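Local coordinates for DUF2019 domain-containing protein (Rhodopseudomonas palustris, PDB 2I9C) that is of unknown function but folds as a compact, all-helical single chain of the DUF2019 family, which is grouped with tetratricopeptide-like repeat proteins, at residues A16-V21 against G42-I47; N70-L75 against F102-D107. All blocks are in the same frame, centred on the assembly; numbering follows the deposited sequence.

Contact 1. Residues A16-V21 against G42-I47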
ATOM      1  N   ALA A  16      -3.552  -7.603   8.665  1.00 26.57           N
ATOM      2  CA  ALA A  16      -2.686  -8.773   8.567  1.00 26.60           C
ATOM      3  C   ALA A  16      -2.813  -9.305   7.138  1.00 26.99           C
ATOM      4  O   ALA A  16      -1.828  -9.708   6.547  1.00 26.14           O
ATOM      5  CB  ALA A  16      -3.069  -9.876   9.616  1.00 25.59           C
ATOM      6  N   LEU A  17      -4.039  -9.355   6.590  1.00 27.73           N
ATOM      7  CA  LEU A  17      -4.185  -9.911   5.230  1.00 27.54           C
ATOM      8  C   LEU A  17      -3.560  -8.965   4.182  1.00 27.22           C
ATOM      9  O   LEU A  17      -2.949  -9.412   3.222  1.00 26.07           O
ATOM     10  CB  LEU A  17      -5.658 -10.193   4.901  1.00 27.40           C
ATOM     11  CG  LEU A  17      -5.919 -10.854   3.544  1.00 26.09           C
ATOM     12  CD1 LEU A  17      -5.325 -12.332   3.522  1.00 27.21           C
ATOM     13  CD2 LEU A  17      -7.469 -10.851   3.271  1.00 27.94           C
ATOM     14  N   PHE A  18      -3.719  -7.662   4.377  1.00 27.38           N
ATOM     15  CA  PHE A  18      -3.055  -6.683   3.515  1.00 28.15           C
ATOM     16  C   PHE A  18      -1.536  -7.004   3.452  1.00 28.21           C
ATOM     17  O   PHE A  18      -0.941  -7.021   2.372  1.00 27.99           O
ATOM     18  CB  PHE A  18      -3.287  -5.260   4.057  1.00 27.65           C
ATOM     19  CG  PHE A  18      -2.690  -4.148   3.185  1.00 29.25           C
ATOM     20  CD1 PHE A  18      -3.495  -3.405   2.314  1.00 29.84           C
ATOM     21  CD2 PHE A  18      -1.332  -3.855   3.252  1.00 31.73           C
ATOM     22  CE1 PHE A  18      -2.950  -2.371   1.540  1.00 28.50           C
ATOM     23  CE2 PHE A  18      -0.764  -2.845   2.487  1.00 27.28           C
ATOM     24  CZ  PHE A  18      -1.576  -2.097   1.633  1.00 29.06           C
ATOM     25  N   ALA A  19      -0.892  -7.204   4.602  1.00 26.82           N
ATOM     26  CA  ALA A  19       0.545  -7.476   4.574  1.00 27.27           C
ATOM     27  C   ALA A  19       0.881  -8.814   3.867  1.00 27.72           C
ATOM     28  O   ALA A  19       1.855  -8.897   3.110  1.00 26.22           O
ATOM     29  CB  ALA A  19       1.151  -7.460   6.022  1.00 26.69           C
ATOM     30  N   LYS A  20       0.079  -9.851   4.134  1.00 28.40           N
ATOM     31  CA  LYS A  20       0.307 -11.170   3.515  0.50 28.63           C
ATOM     32  C   LYS A  20       0.193 -11.080   1.997  1.00 28.18           C
ATOM     33  O   LYS A  20       1.034 -11.615   1.294  1.00 27.73           O
ATOM     34  CB  LYS A  20      -0.643 -12.253   4.081  0.50 28.77           C
ATOM     35  CG  LYS A  20      -0.346 -13.699   3.602  0.50 28.16           C
ATOM     36  CD  LYS A  20      -1.425 -14.700   4.016  0.50 28.92           C
ATOM     37  CE  LYS A  20      -0.806 -16.083   4.250  0.50 32.52           C
ATOM     38  NZ  LYS A  20      -1.455 -17.131   3.414  0.50 32.61           N
ATOM     39  N   VAL A  21      -0.845 -10.413   1.489  1.00 28.95           N
ATOM     40  CA  VAL A  21      -1.013 -10.354   0.024  1.00 29.14           C
ATOM     41  C   VAL A  21       0.031  -9.466  -0.680  1.00 27.59           C
ATOM     42  O   VAL A  21       0.394  -9.704  -1.820  1.00 27.97           O
ATOM     43  CB  VAL A  21      -2.501 -10.014  -0.453  1.00 29.27           C
ATOM     44  CG1 VAL A  21      -3.486 -10.829   0.266  1.00 29.86           C
ATOM     45  CG2 VAL A  21      -2.813  -8.572  -0.255  1.00 30.85           C
ATOM     46  N   GLY A  42      -5.483  -6.690  -6.910  1.00 30.40           N
ATOM     47  CA  GLY A  42      -6.943  -6.528  -6.754  1.00 30.83           C
ATOM     48  C   GLY A  42      -7.420  -6.828  -5.331  1.00 30.25           C
ATOM     49  O   GLY A  42      -8.233  -6.085  -4.762  1.00 30.00           O
ATOM     50  N   VAL A  43      -6.940  -7.923  -4.760  1.00 29.23           N
ATOM     51  CA  VAL A  43      -7.291  -8.256  -3.370  1.00 29.54           C
ATOM     52  C   VAL A  43      -6.882  -7.139  -2.412  1.00 30.73           C
ATOM     53  O   VAL A  43      -7.671  -6.725  -1.529  1.00 30.42           O
ATOM     54  CB  VAL A  43      -6.671  -9.610  -2.917  1.00 27.86           C
ATOM     55  CG1 VAL A  43      -6.987  -9.855  -1.465  1.00 28.22           C
ATOM     56  CG2 VAL A  43      -7.265 -10.739  -3.733  1.00 28.94           C
HETATM   57  N   MSE A  44      -5.639  -6.660  -2.573  1.00 30.11           N
HETATM   58  CA  MSE A  44      -5.119  -5.598  -1.745  1.00 32.88           C
HETATM   59  C   MSE A  44      -6.012  -4.361  -1.798  1.00 30.04           C
HETATM   60  O   MSE A  44      -6.298  -3.755  -0.761  1.00 28.99           O
HETATM   61  CB  MSE A  44      -3.696  -5.226  -2.218  1.00 31.34           C
HETATM   62  CG  MSE A  44      -2.988  -4.202  -1.298  1.00 37.73           C
HETATM   63 SE   MSE A  44      -1.771  -3.089  -2.407  1.00 44.67          SE
HETATM   64  CE  MSE A  44      -3.008  -2.274  -3.547  1.00 41.85           C
ATOM     65  N   ALA A  45      -6.390  -3.966  -3.018  1.00 29.48           N
ATOM     66  CA  ALA A  45      -7.275  -2.820  -3.258  1.00 30.52           C
ATOM     67  C   ALA A  45      -8.628  -2.974  -2.606  1.00 30.43           C
ATOM     68  O   ALA A  45      -9.161  -2.006  -2.037  1.00 30.49           O
ATOM     69  CB  ALA A  45      -7.461  -2.563  -4.813  1.00 30.67           C
ATOM     70  N   GLU A  46      -9.208  -4.178  -2.700  1.00 30.09           N
ATOM     71  CA  GLU A  46     -10.436  -4.478  -1.972  1.00 30.53           C
ATOM     72  C   GLU A  46     -10.293  -4.316  -0.472  1.00 29.79           C
ATOM     73  O   GLU A  46     -11.185  -3.776   0.191  1.00 27.85           O
ATOM     74  CB  GLU A  46     -10.917  -5.883  -2.268  1.00 31.28           C
ATOM     75  CG  GLU A  46     -11.264  -6.013  -3.716  1.00 40.03           C
ATOM     76  CD  GLU A  46     -11.903  -7.317  -4.015  1.00 47.75           C
ATOM     77  OE1 GLU A  46     -12.935  -7.588  -3.368  1.00 54.64           O
ATOM     78  OE2 GLU A  46     -11.375  -8.057  -4.883  1.00 52.06           O
ATOM     79  N   ILE A  47      -9.156  -4.752   0.064  1.00 28.75           N
ATOM     80  CA  ILE A  47      -8.887  -4.561   1.499  1.00 28.68           C
ATOM     81  C   ILE A  47      -8.852  -3.077   1.877  1.00 30.10           C
ATOM     82  O   ILE A  47      -9.478  -2.684   2.862  1.00 31.04           O
ATOM     83  CB  ILE A  47      -7.587  -5.282   1.964  1.00 28.03           C
ATOM     84  CG1 ILE A  47      -7.737  -6.815   1.829  1.00 27.80           C
ATOM     85  CG2 ILE A  47      -7.270  -4.946   3.427  1.00 27.06           C
ATOM     86  CD1 ILE A  47      -6.377  -7.562   1.749  1.00 28.75           C
TER
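Phe18 and the selenomethionine Met44 meet where helix 34-53 runs back against helix 11-30, their CA atoms 5.8 Å apart. The short segments 16-21 and 42-47 are nearly antiparallel, at 160°, with axes 9.4 Å apart at closest approach, and apolar side chains fill the space between them. In both residues CG lies anti to the backbone N (chi1 -177° in Phe18, -174° in Met44). The Met44 chain then bends at chi2 and chi3; its CG comes to 3.4 Å from Phe18 CE1, and its SE stands 4.8 Å from the centroid of the Phe18 ring in an oblique Met-aromatic contact. Ile47 reaches the same ring differently, with CG2 at the edge, near the ring plane. Its other branch sends CD1 to the helix backbone, 3.7 Å from Phe18 N, where it also meets CG and CD2 of Leu17, Leu17 and Ile47 crossing at about a right angle. Val21 divides its methyls: CG2 faces Met44 CB at 4.0 Å, while CG1 meets Val43 CG1. Phe18 also packs on Leu62, Leu65 and Leu80, and both it and Met44 touch Gln76 of helix 71-79. An alanine in place of Phe18 would probably leave Met44 CG and SE without their aromatic partner and open a gap between the helix pair and these leucines. Such a face of interlocking apolar side chains is characteristic of an antiparallel helical hairpin, consistent with the helix pairs of the tetratricopeptide clan in which this family is placed.

Contact 2. Residues N70-L75 against F102-D107. With ACT (acetate ion), chain B.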
ATOM      1  N   ASN A  70       9.337  -5.708   4.432  1.00 25.53           N
ATOM      2  CA  ASN A  70       9.148  -6.030   3.033  1.00 26.29           C
ATOM      3  C   ASN A  70       8.884  -4.702   2.329  1.00 25.84           C
ATOM      4  O   ASN A  70       8.074  -3.908   2.793  1.00 27.21           O
ATOM      5  CB  ASN A  70       8.010  -7.037   2.800  1.00 24.97           C
ATOM      6  CG  ASN A  70       7.861  -7.406   1.329  1.00 26.74           C
ATOM      7  OD1 ASN A  70       7.347  -6.617   0.538  1.00 26.53           O
ATOM      8  ND2 ASN A  70       8.254  -8.630   0.965  1.00 25.17           N
HETATM    9  N   MSE A  71       9.605  -4.434   1.262  1.00 24.90           N
HETATM   10  CA  MSE A  71       9.571  -3.080   0.679  1.00 26.72           C
HETATM   11  C   MSE A  71       8.275  -2.862  -0.088  1.00 26.64           C
HETATM   12  O   MSE A  71       7.753  -1.724  -0.158  1.00 27.98           O
HETATM   13  CB  MSE A  71      10.764  -2.853  -0.262  1.00 26.46           C
HETATM   14  CG  MSE A  71      11.012  -1.361  -0.597  1.00 26.38           C
HETATM   15 SE   MSE A  71      11.438  -0.344   1.126  1.00 37.21          SE
HETATM   16  CE  MSE A  71      13.332  -0.838   1.417  1.00 24.50           C
ATOM     17  N   GLN A  72       7.750  -3.928  -0.678  1.00 26.83           N
ATOM     18  CA  GLN A  72       6.451  -3.815  -1.326  1.00 27.18           C
ATOM     19  C   GLN A  72       5.335  -3.470  -0.321  1.00 27.72           C
ATOM     20  O   GLN A  72       4.436  -2.684  -0.635  1.00 28.03           O
ATOM     21  CB  GLN A  72       6.120  -5.099  -2.119  1.00 27.79           C
ATOM     22  CG  GLN A  72       4.797  -5.009  -2.999  1.00 27.15           C
ATOM     23  CD  GLN A  72       4.954  -4.114  -4.223  1.00 30.97           C
ATOM     24  OE1 GLN A  72       6.044  -3.610  -4.496  1.00 31.85           O
ATOM     25  NE2 GLN A  72       3.861  -3.954  -4.995  1.00 30.20           N
ATOM     26  N   VAL A  73       5.368  -4.093   0.867  1.00 27.06           N
ATOM     27  CA  VAL A  73       4.389  -3.810   1.914  1.00 26.70           C
ATOM     28  C   VAL A  73       4.507  -2.325   2.293  1.00 26.38           C
ATOM     29  O   VAL A  73       3.507  -1.624   2.346  1.00 26.08           O
ATOM     30  CB  VAL A  73       4.568  -4.751   3.156  1.00 26.55           C
ATOM     31  CG1 VAL A  73       3.559  -4.440   4.260  1.00 27.68           C
ATOM     32  CG2 VAL A  73       4.342  -6.215   2.714  1.00 22.79           C
ATOM     33  N   ARG A  74       5.727  -1.872   2.565  1.00 25.56           N
ATOM     34  CA  ARG A  74       5.940  -0.499   2.981  1.00 25.82           C
ATOM     35  C   ARG A  74       5.447   0.489   1.925  1.00 25.02           C
ATOM     36  O   ARG A  74       4.826   1.497   2.281  1.00 25.68           O
ATOM     37  CB  ARG A  74       7.431  -0.258   3.262  1.00 24.00           C
ATOM     38  CG  ARG A  74       7.955  -1.042   4.479  1.00 25.34           C
ATOM     39  CD  ARG A  74       9.374  -0.560   4.871  1.00 25.34           C
ATOM     40  NE  ARG A  74       9.857  -1.293   6.056  1.00 25.23           N
ATOM     41  CZ  ARG A  74      10.873  -0.930   6.825  1.00 27.10           C
ATOM     42  NH1 ARG A  74      11.550   0.177   6.577  1.00 26.22           N
ATOM     43  NH2 ARG A  74      11.222  -1.682   7.873  1.00 26.11           N
ATOM     44  N   LEU A  75       5.789   0.225   0.653  1.00 25.01           N
ATOM     45  CA  LEU A  75       5.388   1.070  -0.485  1.00 25.27           C
ATOM     46  C   LEU A  75       3.874   1.188  -0.598  1.00 25.81           C
ATOM     47  O   LEU A  75       3.305   2.278  -0.683  1.00 25.44           O
ATOM     48  CB  LEU A  75       5.944   0.524  -1.828  1.00 25.67           C
ATOM     49  CG  LEU A  75       5.413   1.216  -3.101  1.00 26.20           C
ATOM     50  CD1 LEU A  75       5.914   2.624  -3.216  1.00 22.98           C
ATOM     51  CD2 LEU A  75       5.912   0.396  -4.300  1.00 27.58           C
ATOM     52  N   PHE A 102      15.178  -0.921  -5.766  1.00 28.00           N
ATOM     53  CA  PHE A 102      14.363  -0.951  -6.969  1.00 29.95           C
ATOM     54  C   PHE A 102      13.645  -2.311  -7.133  1.00 28.73           C
ATOM     55  O   PHE A 102      14.172  -3.361  -6.744  1.00 27.27           O
ATOM     56  CB  PHE A 102      15.198  -0.507  -8.187  1.00 30.45           C
ATOM     57  CG  PHE A 102      15.496   1.003  -8.178  1.00 36.86           C
ATOM     58  CD1 PHE A 102      16.789   1.468  -7.994  1.00 37.34           C
ATOM     59  CD2 PHE A 102      14.448   1.945  -8.287  1.00 37.94           C
ATOM     60  CE1 PHE A 102      17.063   2.823  -7.960  1.00 41.63           C
ATOM     61  CE2 PHE A 102      14.732   3.319  -8.242  1.00 40.26           C
ATOM     62  CZ  PHE A 102      16.033   3.752  -8.075  1.00 38.60           C
ATOM     63  N   PRO A 103      12.446  -2.299  -7.722  1.00 29.62           N
ATOM     64  CA  PRO A 103      11.777  -1.160  -8.396  1.00 29.43           C
ATOM     65  C   PRO A 103      10.872  -0.279  -7.487  1.00 28.38           C
ATOM     66  O   PRO A 103      10.347   0.735  -7.963  1.00 28.68           O
ATOM     67  CB  PRO A 103      10.921  -1.893  -9.443  1.00 29.57           C
ATOM     68  CG  PRO A 103      10.418  -3.075  -8.685  1.00 29.61           C
ATOM     69  CD  PRO A 103      11.629  -3.531  -7.828  1.00 29.58           C
ATOM     70  N   GLN A 104      10.676  -0.664  -6.213  1.00 27.38           N
ATOM     71  CA  GLN A 104       9.814   0.111  -5.301  1.00 26.63           C
ATOM     72  C   GLN A 104      10.222   1.593  -5.225  1.00 27.17           C
ATOM     73  O   GLN A 104       9.338   2.465  -5.182  1.00 27.48           O
ATOM     74  CB  GLN A 104       9.805  -0.472  -3.868  1.00 26.08           C
ATOM     75  CG  GLN A 104       8.932  -1.770  -3.768  1.00 25.12           C
ATOM     76  CD  GLN A 104       9.606  -2.992  -4.399  1.00 28.03           C
ATOM     77  OE1 GLN A 104      10.831  -3.035  -4.584  1.00 26.61           O
ATOM     78  NE2 GLN A 104       8.803  -3.994  -4.738  1.00 31.96           N
ATOM     79  N   ALA A 105      11.532   1.861  -5.187  1.00 26.18           N
ATOM     80  CA  ALA A 105      12.029   3.256  -5.117  1.00 26.80           C
ATOM     81  C   ALA A 105      11.619   4.101  -6.341  1.00 26.58           C
ATOM     82  O   ALA A 105      11.441   5.314  -6.224  1.00 26.83           O
ATOM     83  CB  ALA A 105      13.523   3.269  -4.958  1.00 25.74           C
ATOM     84  N   GLY A 106      11.428   3.463  -7.501  1.00 27.44           N
ATOM     85  CA  GLY A 106      11.071   4.211  -8.732  1.00 27.51           C
ATOM     86  C   GLY A 106       9.584   4.496  -8.698  1.00 27.65           C
ATOM     87  O   GLY A 106       9.137   5.573  -9.089  1.00 26.68           O
ATOM     88  N   ASP A 107       8.818   3.529  -8.187  1.00 28.30           N
ATOM     89  CA  ASP A 107       7.371   3.663  -8.011  1.00 29.41           C
ATOM     90  C   ASP A 107       7.141   4.816  -7.002  1.00 28.38           C
ATOM     91  O   ASP A 107       6.320   5.691  -7.248  1.00 27.59           O
ATOM     92  CB  ASP A 107       6.797   2.311  -7.520  1.00 30.39           C
ATOM     93  CG  ASP A 107       5.283   2.255  -7.450  1.00 38.43           C
ATOM     94  OD1 ASP A 107       4.593   3.212  -7.032  1.00 45.77           O
ATOM     95  OD2 ASP A 107       4.735   1.174  -7.734  1.00 49.18           O
TER
HETATM   96  C   ACT B 124      12.697   2.336   4.104  1.00 30.10           C
HETATM   97  O   ACT B 124      11.443   2.080   4.249  1.00 26.02           O
HETATM   98  OXT ACT B 124      13.642   2.442   5.062  1.00 27.92           O
HETATM   99  CH3 ACT B 124      12.966   2.563   2.712  1.00 31.62           C
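Gln72 and Gln104 mark the closest backbone approach, CA to CA 6.5 Å, where the first turn of helix 71-79 faces the beginning of helix 104-117. Asn70 is the N-cap of the former: its OD1 accepts from Val73 N at 3.2 Å. On the other segment a cis peptide bond precedes Pro103, whose carbonyl oxygen accepts from both Gly106 N and Asp107 N.

Between the segments the two glutamines join side chain to side chain. Gln104 NE2 donates to Gln72 OE1 at 2.8 Å in a nearly straight bond, 171° at the hydrogen. The acceptor lies close to the amide plane of Gln104, whereas the donor is tilted 23° from the carbonyl plane of Gln72, and the two amides are turned 82° apart. Both chains bend at chi2, which swings each CD round instead of leaving the chain extended. Gln72 NE2 donates in turn to Gln25 OE1 of helix 11-30, fixing which way round the Gln72 amide sits. The aliphatic part of Gln104 is packed as well: its CB lies 3.6 Å from CG of the selenomethionine Met71, and its CG touches Leu75 CD2. That same methyl rests against the carboxylate of Asp107, about as near OD2 as CG, while OD1 forms a salt bridge with Lys79. Beside the contact, Arg74 NH1 donates at 3.0 Å to atom O of an acetate ion, at the edge of the guanidinium; the ion, also bound by Gln92 NE2, probably comes from the crystallisation liquor.

The result is a buried polar link within apolar packing: the amide bond, relayed to a third helix, is likely to favour one orientation of the Gln104 amide, NE2 toward Gln72, while Leu75 packs on a carboxylate whose charge is probably balanced by Lys79.

From the N terminus, helix 11-30 turns back through a short connection into helix 34-53, and contact 1 closes this first, local loop. The chain then passes to helix 71-79, continues through helix 86-99 and returns in helix 104-117, where contact 2 closes the second loop. The two loops follow in series, neither enclosing nor crossing the other, and the contact centres lie about 16 Å apart. Helix 71-79 connects the two contacts: Val73 CG2 lies 3.7 Å from Ala19 O. Contact 1 thus ties the N-terminal helix pair, while contact 2 joins the central helix to the C-terminal one.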